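Local atomic coordinates of AbyA5 (Verrucosispora maris, PDB entry 4YWF), a protein that catalyses acetate elimination in spirotetronate/spirotetramate biosynthesis, as an esterase-like lyase with an alpha/beta hydrolase fold. Residues 62-67 with 84-89; 242-247 with 312-317; 144-149 with 196-201. The protein carries 4 engineered substitutions. All coordinates share one frame; numbering follows the deposited sequence.

How the contacts relate
Contact 3 belongs to the core of the alpha/beta hydrolase fold, where an inner strand of the sheet meets a covering helix. All its touching residues are buried. Contacts 1 and 2 are partly buried and lie farther out, on opposite sides of the chain's centre, with their own centres about 33 Å apart. The three contacts use separate elements: two neighbouring helices in contact 1, a turn and a helix in contact 2, a strand and a helix in contact 3. None touches another. Each pair of segments meets through apolar groups. Contact 1 alone uses an aromatic face, contact 2 uses the selenium of an engineered methionine and aliphatic branches, and contact 3 is built from valine and leucine.

Contact 1: residues 62-67 with 84-89; sequences QWIRAG and NMARFP. Engineered in segment 84-89: Met85 (natural residue Leu).
Trp63 and Ala86 bring their CA atoms to within 4.9 Å, a close approach of helix 59-72 to the last turn of helix 76-87. At this point the Trp63 CB rests 3.5 Å from the Ala86 CB. The same methyl also meets Ile64, whose CG1 lies 3.9 Å from the Ala86 CB. Met85 comes over one face of the indole. Its CB sits 4.2 Å from the centroid of the five-membered ring and 22° off the normal, a CH-pi contact. With CG anti to the carbonyl carbon (chi1 -72°), the indole of Trp63 is carried alongside Met85. Met85 is an engineered methionine (natural residue leucine), present as selenomethionine, and its bent chain carries the selenium away from segment 62-67. Beyond the pair, the indole meets the rings of Trp59 and Phe82. Ile64 and Ala86 both touch Ala99 of helix 94-111. Arg87 holds its own helix end side-on, with NH2 2.8 Å from Asn84 OD1 and NE 3.2 Å from Asn84 O. Polar ties lie beside the contact, from Trp59 NE1 to Met85 O and Thr60 OG1 to Ala86 O. The join itself is wholly apolar, so its fit rests on shape, and the near approach is consistent with the small alanine side chain.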
loop_
_atom_site.group_PDB
_atom_site.type_symbol
_atom_site.label_atom_id
_atom_site.label_comp_id
_atom_site.label_asym_id
_atom_site.label_seq_id
_atom_site.Cartn_x
_atom_site.Cartn_y
_atom_site.Cartn_z
ATOM N N GLN A 62 -11.414 1.503 21.914
ATOM C CA GLN A 62 -10.910 0.174 22.329
ATOM C C GLN A 62 -9.501 -0.134 21.766
ATOM O O GLN A 62 -8.621 -0.641 22.460
ATOM C CB GLN A 62 -11.893 -0.950 21.915
ATOM C CG GLN A 62 -13.121 -1.156 22.817
ATOM C CD GLN A 62 -12.777 -1.302 24.308
ATOM O OE1 GLN A 62 -13.532 -0.895 25.176
ATOM N NE2 GLN A 62 -11.631 -1.861 24.596
ATOM N N TRP A 63 -9.311 0.132 20.492
ATOM C CA TRP A 63 -8.012 -0.046 19.865
ATOM C C TRP A 63 -6.945 0.892 20.462
ATOM O O TRP A 63 -5.844 0.429 20.710
ATOM C CB TRP A 63 -8.125 0.090 18.353
ATOM C CG TRP A 63 -8.793 -1.081 17.830
ATOM C CD1 TRP A 63 -10.052 -1.173 17.272
ATOM C CD2 TRP A 63 -8.280 -2.400 17.892
ATOM N NE1 TRP A 63 -10.326 -2.489 16.972
ATOM C CE2 TRP A 63 -9.241 -3.251 17.341
ATOM C CE3 TRP A 63 -7.093 -2.947 18.385
ATOM C CZ2 TRP A 63 -9.035 -4.598 17.248
ATOM C CZ3 TRP A 63 -6.888 -4.253 18.283
ATOM C CH2 TRP A 63 -7.851 -5.088 17.743
ATOM N N ILE A 64 -7.296 2.137 20.738
ATOM C CA ILE A 64 -6.406 3.050 21.487
ATOM C C ILE A 64 -5.972 2.471 22.879
ATOM O O ILE A 64 -4.776 2.531 23.233
ATOM C CB ILE A 64 -6.945 4.494 21.565
ATOM C CG1 ILE A 64 -6.954 5.213 20.168
ATOM C CG2 ILE A 64 -6.135 5.316 22.552
ATOM C CD1 ILE A 64 -7.633 6.593 20.180
ATOM N N ARG A 65 -6.924 1.961 23.651
ATOM C CA ARG A 65 -6.635 1.419 24.972
ATOM C C ARG A 65 -5.726 0.218 24.864
ATOM O O ARG A 65 -4.820 0.099 25.641
ATOM C CB ARG A 65 -7.926 0.999 25.687
ATOM N N ALA A 66 -5.949 -0.626 23.864
ATOM C CA ALA A 66 -5.087 -1.772 23.580
ATOM C C ALA A 66 -3.706 -1.321 23.196
ATOM O O ALA A 66 -2.712 -1.852 23.681
ATOM C CB ALA A 66 -5.674 -2.613 22.446
ATOM N N GLY A 67 -3.654 -0.356 22.293
ATOM C CA GLY A 67 -2.404 0.299 21.974
ATOM C C GLY A 67 -1.653 0.828 23.196
ATOM O O GLY A 67 -0.434 0.681 23.262
ATOM N N ASN A 84 -2.695 1.854 14.763
ATOM C CA ASN A 84 -3.035 1.752 13.328
ATOM C C ASN A 84 -4.490 1.303 13.150
ATOM O O ASN A 84 -5.294 1.986 12.505
ATOM C CB ASN A 84 -2.031 0.800 12.627
ATOM C CG ASN A 84 -2.300 0.613 11.151
ATOM O OD1 ASN A 84 -3.154 1.261 10.501
ATOM N ND2 ASN A 84 -1.501 -0.202 10.593
HETATM N N MSE A 85 -4.850 0.194 13.805
HETATM C CA MSE A 85 -6.217 -0.333 13.726
HETATM C C MSE A 85 -7.219 0.711 14.177
HETATM O O MSE A 85 -8.270 0.863 13.574
HETATM C CB MSE A 85 -6.386 -1.558 14.589
HETATM C CG MSE A 85 -5.646 -2.723 13.998
HETATM SE SE MSE A 85 -6.434 -2.956 12.210
HETATM C CE MSE A 85 -4.960 -2.328 11.050
ATOM N N ALA A 86 -6.918 1.428 15.247
ATOM C CA ALA A 86 -7.803 2.476 15.724
ATOM C C ALA A 86 -8.212 3.532 14.687
ATOM O O ALA A 86 -9.340 4.034 14.672
ATOM C CB ALA A 86 -7.128 3.153 16.894
ATOM N N ARG A 87 -7.242 3.939 13.880
ATOM C CA ARG A 87 -7.435 4.908 12.806
ATOM C C ARG A 87 -8.076 4.299 11.534
ATOM O O ARG A 87 -8.631 5.009 10.732
ATOM C CB ARG A 87 -6.052 5.564 12.511
ATOM C CG ARG A 87 -5.836 6.030 11.109
ATOM C CD ARG A 87 -4.845 5.290 10.229
ATOM N NE ARG A 87 -4.933 3.872 9.947
ATOM C CZ ARG A 87 -5.288 3.277 8.799
ATOM N NH1 ARG A 87 -5.790 3.935 7.716
ATOM N NH2 ARG A 87 -5.166 1.955 8.758
ATOM N N PHE A 88 -7.989 2.980 11.354
ATOM C CA PHE A 88 -8.609 2.282 10.230
ATOM C C PHE A 88 -10.100 2.535 10.234
ATOM O O PHE A 88 -10.707 2.522 11.314
ATOM C CB PHE A 88 -8.349 0.807 10.380
ATOM C CG PHE A 88 -8.993 -0.067 9.356
ATOM C CD1 PHE A 88 -10.298 -0.535 9.550
ATOM C CD2 PHE A 88 -8.274 -0.522 8.266
ATOM C CE1 PHE A 88 -10.893 -1.393 8.642
ATOM C CE2 PHE A 88 -8.868 -1.358 7.348
ATOM C CZ PHE A 88 -10.186 -1.799 7.533
ATOM N N PRO A 89 -10.714 2.735 9.046
ATOM C CA PRO A 89 -10.131 2.648 7.691
ATOM C C PRO A 89 -9.465 3.955 7.177
ATOM O O PRO A 89 -8.663 3.940 6.234
ATOM C CB PRO A 89 -11.333 2.205 6.870
ATOM C CG PRO A 89 -12.527 2.991 7.535
ATOM C CD PRO A 89 -12.188 2.915 9.004
#

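Contact 2: residues 242-247 with 312-317; sequences PVAAFF and PAMLRT. Engineered in segment 312-317: Met314 (natural residue Leu).
Val243, which touches Met314 and Leu315, sits in a turn whose closest CA pair with helix 310-318 is Val243 to Pro312, 7.5 Å apart. From this turn the chain runs into a short helix that starts at about Ala245. Both methyls of Val243 meet Leu315, CG2 lying 3.8 Å from Leu315 CD1. Val243 CG1 also faces the selenium of Met314, 4.1 Å away. Met314 is an engineered methionine (natural residue leucine), present as selenomethionine. With CG anti to the backbone N (chi1 -171°) and the rest extended, its chain reaches across to the turn. There the SE atom of Met314 comes 3.6 Å from the Ala244 CB. An alanine in place of Val243 lacks both methyls, which would probably open a gap against Leu315 and leave the selenium of Met314 with Ala244 alone in the turn. Asp311, just ahead of segment 312-317, adds a polar hold: its carboxylate accepts the backbone N-H groups of Val243, Ala244 and Phe246. Helix 286-290 closes in on the same apolar patch, with Leu289 against both Met314 and Leu315. Beneath helix 310-318, Leu315 rests on Tyr298 of strand 296-301 and Phe322 of strand 322-327.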
loop_
_atom_site.group_PDB
_atom_site.type_symbol
_atom_site.label_atom_id
_atom_site.label_comp_id
_atom_site.label_asym_id
_atom_site.label_seq_id
_atom_site.Cartn_x
_atom_site.Cartn_y
_atom_site.Cartn_z
ATOM N N PRO A 242 -6.597 -3.093 -8.782
ATOM C CA PRO A 242 -7.700 -2.957 -9.778
ATOM C C PRO A 242 -7.179 -2.586 -11.196
ATOM O O PRO A 242 -6.073 -2.042 -11.337
ATOM C CB PRO A 242 -8.556 -1.805 -9.182
ATOM C CG PRO A 242 -7.548 -0.986 -8.415
ATOM C CD PRO A 242 -6.552 -1.979 -7.842
ATOM N N VAL A 243 -7.935 -2.846 -12.264
ATOM C CA VAL A 243 -7.405 -2.632 -13.630
ATOM C C VAL A 243 -8.374 -1.871 -14.572
ATOM O O VAL A 243 -8.080 -0.746 -14.967
ATOM C CB VAL A 243 -7.034 -3.943 -14.288
ATOM C CG1 VAL A 243 -6.467 -3.654 -15.662
ATOM C CG2 VAL A 243 -6.063 -4.729 -13.387
ATOM N N ALA A 244 -9.527 -2.460 -14.873
ATOM C CA ALA A 244 -10.477 -1.815 -15.778
ATOM C C ALA A 244 -11.896 -1.937 -15.337
ATOM O O ALA A 244 -12.637 -0.921 -15.223
ATOM C CB ALA A 244 -10.323 -2.412 -17.210
ATOM N N ALA A 245 -12.314 -3.195 -15.239
ATOM C CA ALA A 245 -13.623 -3.538 -14.741
ATOM C C ALA A 245 -14.010 -2.903 -13.387
ATOM O O ALA A 245 -15.181 -2.541 -13.186
ATOM C CB ALA A 245 -13.798 -5.030 -14.638
ATOM N N PHE A 246 -13.060 -2.799 -12.453
ATOM C CA PHE A 246 -13.353 -2.097 -11.216
ATOM C C PHE A 246 -13.944 -0.665 -11.493
ATOM O O PHE A 246 -14.818 -0.197 -10.794
ATOM C CB PHE A 246 -12.100 -2.008 -10.337
ATOM C CG PHE A 246 -12.343 -1.331 -9.038
ATOM C CD1 PHE A 246 -12.943 -1.985 -8.013
ATOM C CD2 PHE A 246 -12.047 0.015 -8.890
ATOM C CE1 PHE A 246 -13.243 -1.329 -6.816
ATOM C CE2 PHE A 246 -12.330 0.693 -7.707
ATOM C CZ PHE A 246 -12.914 0.012 -6.661
ATOM N N PHE A 247 -13.435 0.003 -12.508
ATOM C CA PHE A 247 -13.702 1.380 -12.729
ATOM C C PHE A 247 -14.944 1.546 -13.610
ATOM O O PHE A 247 -15.503 2.600 -13.638
ATOM C CB PHE A 247 -12.507 2.029 -13.388
ATOM C CG PHE A 247 -11.282 2.017 -12.545
ATOM C CD1 PHE A 247 -11.157 2.919 -11.486
ATOM C CD2 PHE A 247 -10.229 1.114 -12.800
ATOM C CE1 PHE A 247 -10.028 2.941 -10.682
ATOM C CE2 PHE A 247 -9.116 1.131 -11.978
ATOM C CZ PHE A 247 -9.029 2.009 -10.908
ATOM N N PRO A 312 -7.688 -9.224 -13.115
ATOM C CA PRO A 312 -6.512 -10.052 -13.428
ATOM C C PRO A 312 -6.515 -10.838 -14.777
ATOM O O PRO A 312 -5.452 -11.047 -15.326
ATOM C CB PRO A 312 -6.411 -11.011 -12.278
ATOM C CG PRO A 312 -7.606 -10.843 -11.413
ATOM C CD PRO A 312 -8.384 -9.630 -11.883
ATOM N N ALA A 313 -7.704 -11.270 -15.244
ATOM C CA ALA A 313 -7.932 -11.889 -16.563
ATOM C C ALA A 313 -7.417 -10.984 -17.661
ATOM O O ALA A 313 -6.782 -11.435 -18.587
ATOM C CB ALA A 313 -9.451 -12.168 -16.803
HETATM N N MSE A 314 -7.696 -9.690 -17.510
HETATM C CA MSE A 314 -7.264 -8.684 -18.446
HETATM C C MSE A 314 -5.760 -8.550 -18.428
HETATM O O MSE A 314 -5.118 -8.399 -19.501
HETATM C CB MSE A 314 -8.012 -7.391 -18.233
HETATM C CG MSE A 314 -7.645 -6.496 -19.396
HETATM SE SE MSE A 314 -8.350 -4.671 -19.170
HETATM C CE MSE A 314 -7.451 -3.727 -20.652
ATOM N N LEU A 315 -5.148 -8.614 -17.256
ATOM C CA LEU A 315 -3.696 -8.526 -17.208
ATOM C C LEU A 315 -3.041 -9.738 -17.840
ATOM O O LEU A 315 -2.037 -9.581 -18.554
ATOM C CB LEU A 315 -3.167 -8.372 -15.794
ATOM C CG LEU A 315 -3.535 -7.032 -15.166
ATOM C CD1 LEU A 315 -3.030 -6.988 -13.744
ATOM C CD2 LEU A 315 -2.975 -5.902 -16.001
ATOM N N ARG A 316 -3.629 -10.914 -17.592
ATOM C CA ARG A 316 -3.174 -12.145 -18.202
ATOM C C ARG A 316 -3.333 -12.117 -19.678
ATOM O O ARG A 316 -2.600 -12.842 -20.385
ATOM C CB ARG A 316 -3.978 -13.330 -17.750
ATOM C CG ARG A 316 -3.681 -13.785 -16.338
ATOM C CD ARG A 316 -4.476 -15.045 -16.066
ATOM N NE ARG A 316 -4.908 -14.914 -14.730
ATOM C CZ ARG A 316 -6.134 -14.816 -14.277
ATOM N NH1 ARG A 316 -7.216 -14.992 -14.992
ATOM N NH2 ARG A 316 -6.216 -14.586 -13.009
ATOM N N THR A 317 -4.274 -11.329 -20.184
ATOM C CA THR A 317 -4.419 -11.264 -21.625
ATOM C C THR A 317 -3.401 -10.358 -22.327
ATOM O O THR A 317 -2.953 -10.676 -23.501
ATOM C CB THR A 317 -5.860 -10.900 -22.005
ATOM O OG1 THR A 317 -6.755 -11.739 -21.288
ATOM C CG2 THR A 317 -6.084 -11.125 -23.431
#

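Contact 3: residues 144-149 with 196-201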
loop_
_atom_site.group_PDB
_atom_site.type_symbol
_atom_site.label_atom_id
_atom_site.label_comp_id
_atom_site.label_asym_id
_atom_site.label_seq_id
_atom_site.Cartn_x
_atom_site.Cartn_y
_atom_site.Cartn_z
ATOM N N VAL A 144 16.512 0.598 -5.879
ATOM C CA VAL A 144 15.420 1.087 -5.039
ATOM C C VAL A 144 14.264 0.052 -4.937
ATOM O O VAL A 144 13.822 -0.494 -5.953
ATOM C CB VAL A 144 14.849 2.436 -5.572
ATOM C CG1 VAL A 144 13.729 2.901 -4.696
ATOM C CG2 VAL A 144 15.876 3.537 -5.517
ATOM N N LEU A 145 13.799 -0.232 -3.728
ATOM C CA LEU A 145 12.515 -0.907 -3.576
ATOM C C LEU A 145 11.482 0.064 -3.039
ATOM O O LEU A 145 11.578 0.539 -1.889
ATOM C CB LEU A 145 12.600 -2.165 -2.741
ATOM C CG LEU A 145 11.306 -2.944 -2.525
ATOM C CD1 LEU A 145 10.663 -3.543 -3.757
ATOM C CD2 LEU A 145 11.688 -4.080 -1.616
ATOM N N LEU A 146 10.545 0.444 -3.917
ATOM C CA LEU A 146 9.491 1.304 -3.486
ATOM C C LEU A 146 8.280 0.473 -2.974
ATOM O O LEU A 146 7.767 -0.370 -3.680
ATOM C CB LEU A 146 9.067 2.236 -4.610
ATOM C CG LEU A 146 10.015 3.309 -5.119
ATOM C CD1 LEU A 146 9.319 4.136 -6.136
ATOM C CD2 LEU A 146 10.562 4.253 -4.051
HETATM N N MSE A 147 7.796 0.746 -1.771
HETATM C CA MSE A 147 6.684 -0.035 -1.213
HETATM C C MSE A 147 5.551 0.798 -0.826
HETATM O O MSE A 147 5.728 1.750 -0.026
HETATM C CB MSE A 147 7.165 -0.802 -0.012
HETATM C CG MSE A 147 6.081 -1.792 0.424
HETATM SE SE MSE A 147 6.876 -3.326 1.376
HETATM C CE MSE A 147 5.285 -4.488 1.636
ATOM N N THR A 148 4.367 0.408 -1.298
ATOM C CA THR A 148 3.104 1.026 -0.936
ATOM C C THR A 148 1.961 0.018 -0.837
ATOM O O THR A 148 1.943 -0.990 -1.498
ATOM C CB THR A 148 2.655 2.076 -1.996
ATOM O OG1 THR A 148 2.531 1.457 -3.292
ATOM C CG2 THR A 148 3.638 3.215 -2.090
ATOM N N GLY A 149 1.009 0.305 0.034
ATOM C CA GLY A 149 -0.192 -0.475 0.161
ATOM C C GLY A 149 -1.374 0.187 -0.574
ATOM O O GLY A 149 -1.202 1.086 -1.392
ATOM N N GLY A 196 7.798 8.537 -9.146
ATOM C CA GLY A 196 8.953 9.304 -9.664
ATOM C C GLY A 196 9.457 10.334 -8.661
ATOM O O GLY A 196 10.621 10.500 -8.471
ATOM N N VAL A 197 8.527 10.980 -7.972
ATOM C CA VAL A 197 8.837 11.965 -6.948
ATOM C C VAL A 197 9.559 11.386 -5.717
ATOM O O VAL A 197 10.394 12.073 -5.140
ATOM C CB VAL A 197 7.574 12.719 -6.576
ATOM C CG1 VAL A 197 7.756 13.504 -5.279
ATOM C CG2 VAL A 197 7.177 13.615 -7.762
ATOM N N LEU A 198 9.331 10.115 -5.393
ATOM C CA LEU A 198 10.073 9.452 -4.344
ATOM C C LEU A 198 11.466 9.154 -4.811
ATOM O O LEU A 198 12.431 9.308 -4.067
ATOM C CB LEU A 198 9.384 8.115 -3.933
ATOM C CG LEU A 198 8.038 8.249 -3.269
ATOM C CD1 LEU A 198 7.415 6.839 -3.312
ATOM C CD2 LEU A 198 8.094 8.834 -1.861
ATOM N N LEU A 199 11.583 8.718 -6.061
ATOM C CA LEU A 199 12.896 8.429 -6.575
ATOM C C LEU A 199 13.765 9.740 -6.649
ATOM O O LEU A 199 14.939 9.708 -6.294
ATOM C CB LEU A 199 12.742 7.803 -7.928
ATOM C CG LEU A 199 12.168 6.380 -7.988
ATOM C CD1 LEU A 199 11.830 6.074 -9.469
ATOM C CD2 LEU A 199 13.136 5.394 -7.365
ATOM N N ASP A 200 13.166 10.837 -7.113
ATOM C CA ASP A 200 13.835 12.196 -7.109
ATOM C C ASP A 200 14.422 12.552 -5.769
ATOM O O ASP A 200 15.535 13.028 -5.701
ATOM C CB ASP A 200 12.861 13.318 -7.534
ATOM C CG ASP A 200 12.482 13.245 -9.000
ATOM O OD1 ASP A 200 13.158 12.533 -9.791
ATOM O OD2 ASP A 200 11.459 13.857 -9.375
ATOM N N ALA A 201 13.700 12.278 -4.694
ATOM C CA ALA A 201 14.158 12.598 -3.378
ATOM C C ALA A 201 15.314 11.755 -2.854
ATOM O O ALA A 201 16.009 12.177 -1.933
ATOM C CB ALA A 201 12.969 12.541 -2.416
#
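Leu198 and Leu199, which pack on strand 143-148, ride on a helical turn closed by the bond from Asp200 N to Gly196 O, 2.9 Å long. The contact is part of the alpha/beta hydrolase fold. Helix 194-201 belongs to the beta-alpha-beta crossover from strand 171-174 to strand 207-215. Strand 143-148 runs between those two strands in the sheet, and the helix packs over it. The short axes come as close as 10.2 Å, and their directions differ by 135°.

The strand alternates. Val144 and Leu146 turn their side chains toward the helix, while Leu145 and Met147 point to the other side of the sheet. Leu146 is forked between two helix residues. Its CD1 lies 4.1 Å from Leu199 CG, and its CD2 lies 4.0 Å from Leu198 CB. A chi1 of -67° sets CG of Leu146 beside the backbone N, with the two methyls reaching the helix. Leu198 adds its CD1, 4.1 Å from the CD2 of Leu146. All four touching residues are buried, and only aliphatic carbons meet between the segments.

Polar groups do their work at the margins. Thr148 OG1, at the end of the strand, is hydrogen-bonded to Ser219 OG. On the outer side of the helix, Asp200 forms a salt bridge with Arg232. Leu199 also touches Ala211 of strand 207-215, so the helix spans two strands.

At the start of segment 144-149, the CD2 methyl of Leu199 sits against both branches of Val144, 3.7 Å from CG1 and 3.8 Å from CG2.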